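Local coordinates for protein shikimate dehydrogenase (Thermotoga maritima, PDB 3U62) that probably catalyses the reversible NADPH-dependent reduction of 3-dehydroshikimate to shikimate, a step on the pathway to chorismate and the aromatic amino acids, at residues 112-117 / 172-177. Residues are numbered along the deposited sequence; the frame is centred on the assembly and turned at random.
Sequences VVVGAG and NTTSVG. With SO4 (sulfate ion), chain D; SO4 (sulfate ion), chain E.
Thr173 grips the carbonyl of Val114 twice: its backbone N donates in the carbonyl plane (Thr173 N to Val114 O, 3.0 Å), and its hydroxyl adds a second bond, tilted 28° from that plane (Thr173 OG1 to Val114 O, 2.6 Å). A chi1 of 74° sets OG1 between the backbone N and the carbonyl carbon and CG2 anti to that carbon, beside the backbone N, where Thr173 CG2 meets Val113 CG1 at 3.8 Å under helix 118-129. Thr173 OG1 also accepts from a water 2.9 Å away, which is weakly linked to Gly117 N. An alanine in place of Thr173 would probably leave Val114 O with only the backbone N-H of the two donors described and this water without its hydroxyl partner. Thr174 lays its methyl against the Val114-Gly115 peptide, Thr174 CG2 lying 3.6 Å from Gly115 CA; a CB on Gly115 would clash with both threonines. Thr174 OG1 accepts from Val176 N (3.1 Å), closing an ST turn. Val114 and Asn172 form a parallel bridge with their side chains on the same face. Ala116 N holds a sulfate, probably from the crystallisation liquor. Adjacent parallel strands 111-114 and 169-172 end beside the glycine-rich turn of a Rossmann fold, whose Gly115, Ala116 and Gly117 are predicted to bind NADP(+).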
ATOM      1  N   VAL A 112     -10.710  -9.023  -7.936  1.00  7.67           N
ATOM      2  CA  VAL A 112     -11.447  -8.374  -6.854  1.00  7.78           C
ATOM      3  C   VAL A 112     -10.474  -7.577  -5.982  1.00  7.54           C
ATOM      4  O   VAL A 112      -9.440  -8.096  -5.550  1.00  8.04           O
ATOM      5  CB  VAL A 112     -12.234  -9.397  -5.985  1.00  8.21           C
ATOM      6  CG1 VAL A 112     -12.889  -8.714  -4.789  1.00  7.82           C
ATOM      7  CG2 VAL A 112     -13.295 -10.095  -6.820  1.00  8.96           C
ATOM      8  N   VAL A 113     -10.814  -6.313  -5.746  1.00  6.94           N
ATOM      9  CA  VAL A 113     -10.048  -5.442  -4.862  1.00  7.19           C
ATOM     10  C   VAL A 113     -10.925  -5.088  -3.662  1.00  6.79           C
ATOM     11  O   VAL A 113     -11.986  -4.480  -3.820  1.00  7.35           O
ATOM     12  CB  VAL A 113      -9.587  -4.152  -5.592  1.00  6.50           C
ATOM     13  CG1 VAL A 113      -8.846  -3.220  -4.638  1.00  9.14           C
ATOM     14  CG2 VAL A 113      -8.707  -4.493  -6.789  1.00  7.70           C
ATOM     15  N   VAL A 114     -10.487  -5.483  -2.468  1.00  7.20           N
ATOM     16  CA  VAL A 114     -11.230  -5.193  -1.241  1.00  7.46           C
ATOM     17  C   VAL A 114     -10.754  -3.868  -0.655  1.00  7.20           C
ATOM     18  O   VAL A 114      -9.571  -3.704  -0.346  1.00  7.76           O
ATOM     19  CB  VAL A 114     -11.099  -6.323  -0.186  1.00  7.56           C
ATOM     20  CG1 VAL A 114     -12.033  -6.072   0.994  1.00  9.30           C
ATOM     21  CG2 VAL A 114     -11.394  -7.677  -0.809  1.00  9.18           C
ATOM     22  N   GLY A 115     -11.687  -2.931  -0.512  1.00  7.52           N
ATOM     23  CA  GLY A 115     -11.379  -1.585  -0.040  1.00  8.42           C
ATOM     24  C   GLY A 115     -11.438  -0.560  -1.155  1.00  7.55           C
ATOM     25  O   GLY A 115     -11.373  -0.910  -2.337  1.00  9.24           O
ATOM     26  N   ALA A 116     -11.565   0.708  -0.771  1.00  8.25           N
ATOM     27  CA  ALA A 116     -11.615   1.819  -1.722  1.00  7.98           C
ATOM     28  C   ALA A 116     -10.835   3.036  -1.215  1.00  8.14           C
ATOM     29  O   ALA A 116     -11.072   4.167  -1.653  1.00 10.27           O
ATOM     30  CB  ALA A 116     -13.060   2.189  -2.031  1.00  8.90           C
ATOM     31  N   GLY A 117      -9.906   2.796  -0.292  1.00  7.56           N
ATOM     32  CA  GLY A 117      -9.032   3.845   0.230  1.00  8.89           C
ATOM     33  C   GLY A 117      -7.850   4.101  -0.684  1.00  8.04           C
ATOM     34  O   GLY A 117      -7.825   3.631  -1.824  1.00  8.45           O
ATOM     35  N   ASN A 172      -6.603  -7.849  -0.941  1.00  8.08           N
ATOM     36  CA  ASN A 172      -7.042  -7.094   0.228  1.00  7.50           C
ATOM     37  C   ASN A 172      -6.191  -5.845   0.375  1.00  7.74           C
ATOM     38  O   ASN A 172      -4.963  -5.932   0.453  1.00  9.36           O
ATOM     39  CB  ASN A 172      -6.978  -7.907   1.522  1.00  8.36           C
ATOM     40  CG  ASN A 172      -7.245  -7.048   2.755  1.00  9.14           C
ATOM     41  OD1 ASN A 172      -6.413  -6.951   3.659  1.00 13.82           O
ATOM     42  ND2 ASN A 172      -8.406  -6.396   2.785  1.00  7.05           N
ATOM     43  N   THR A 173      -6.844  -4.687   0.412  1.00  8.10           N
ATOM     44  CA  THR A 173      -6.140  -3.413   0.576  1.00  8.96           C
ATOM     45  C   THR A 173      -6.552  -2.693   1.864  1.00 10.78           C
ATOM     46  O   THR A 173      -6.079  -1.588   2.149  1.00 10.94           O
ATOM     47  CB  THR A 173      -6.336  -2.470  -0.636  1.00  9.45           C
ATOM     48  OG1 THR A 173      -7.661  -1.922  -0.614  1.00  9.92           O
ATOM     49  CG2 THR A 173      -6.110  -3.211  -1.953  1.00  8.87           C
ATOM     50  N   THR A 174      -7.431  -3.329   2.638  1.00  9.77           N
ATOM     51  CA  THR A 174      -7.927  -2.767   3.894  1.00 10.95           C
ATOM     52  C   THR A 174      -7.028  -3.155   5.064  1.00 12.09           C
ATOM     53  O   THR A 174      -6.065  -3.912   4.901  1.00 12.62           O
ATOM     54  CB  THR A 174      -9.365  -3.249   4.214  1.00 11.63           C
ATOM     55  OG1 THR A 174      -9.341  -4.640   4.567  1.00 12.05           O
ATOM     56  CG2 THR A 174     -10.296  -3.044   3.027  1.00 11.97           C
ATOM     57  N   SER A 175      -7.359  -2.636   6.243  1.00 13.07           N
ATOM     58  CA  SER A 175      -6.671  -3.009   7.472  1.00 13.85           C
ATOM     59  C   SER A 175      -7.277  -4.259   8.120  1.00 14.02           C
ATOM     60  O   SER A 175      -6.814  -4.692   9.177  1.00 14.47           O
ATOM     61  CB  SER A 175      -6.665  -1.841   8.460  1.00 15.12           C
ATOM     62  OG  SER A 175      -5.808  -0.803   8.020  1.00 20.38           O
ATOM     63  N   VAL A 176      -8.308  -4.830   7.494  1.00 13.28           N
ATOM     64  CA  VAL A 176      -8.920  -6.070   7.983  1.00 12.98           C
ATOM     65  C   VAL A 176      -7.909  -7.211   7.878  1.00 14.36           C
ATOM     66  O   VAL A 176      -7.491  -7.585   6.777  1.00 13.92           O
ATOM     67  CB  VAL A 176     -10.221  -6.434   7.214  1.00 12.86           C
ATOM     68  CG1 VAL A 176     -10.795  -7.762   7.713  1.00 12.74           C
ATOM     69  CG2 VAL A 176     -11.260  -5.326   7.357  1.00 13.29           C
ATOM     70  N   GLY A 177      -7.524  -7.754   9.035  1.00 14.66           N
ATOM     71  CA  GLY A 177      -6.503  -8.797   9.100  1.00 16.39           C
ATOM     72  C   GLY A 177      -5.323  -8.410   9.973  1.00 18.30           C
ATOM     73  O   GLY A 177      -4.587  -9.280  10.448  1.00 18.50           O
TER
HETATM   74  S   SO4 D 502      -8.240   0.915   6.301  1.00 18.25           S
HETATM   75  O1  SO4 D 502      -8.347   1.651   7.559  1.00 24.13           O
HETATM   76  O2  SO4 D 502      -8.755   1.734   5.203  1.00 22.06           O
HETATM   77  O3  SO4 D 502      -9.016  -0.319   6.391  1.00 19.61           O
HETATM   78  O4  SO4 D 502      -6.840   0.594   6.042  1.00 21.69           O
HETATM   79  S   SO4 E 503     -13.488   0.931   2.591  1.00 11.97           S
HETATM   80  O1  SO4 E 503     -13.412   1.318   3.997  1.00 17.79           O
HETATM   81  O2  SO4 E 503     -14.550   1.691   1.933  1.00 17.66           O
HETATM   82  O3  SO4 E 503     -13.788  -0.495   2.494  1.00 12.01           O
HETATM   83  O4  SO4 E 503     -12.209   1.203   1.939  1.00 17.78           O
HETATM   84  O   HOH W   1      -7.828   0.650   0.669  1.00 10.85           O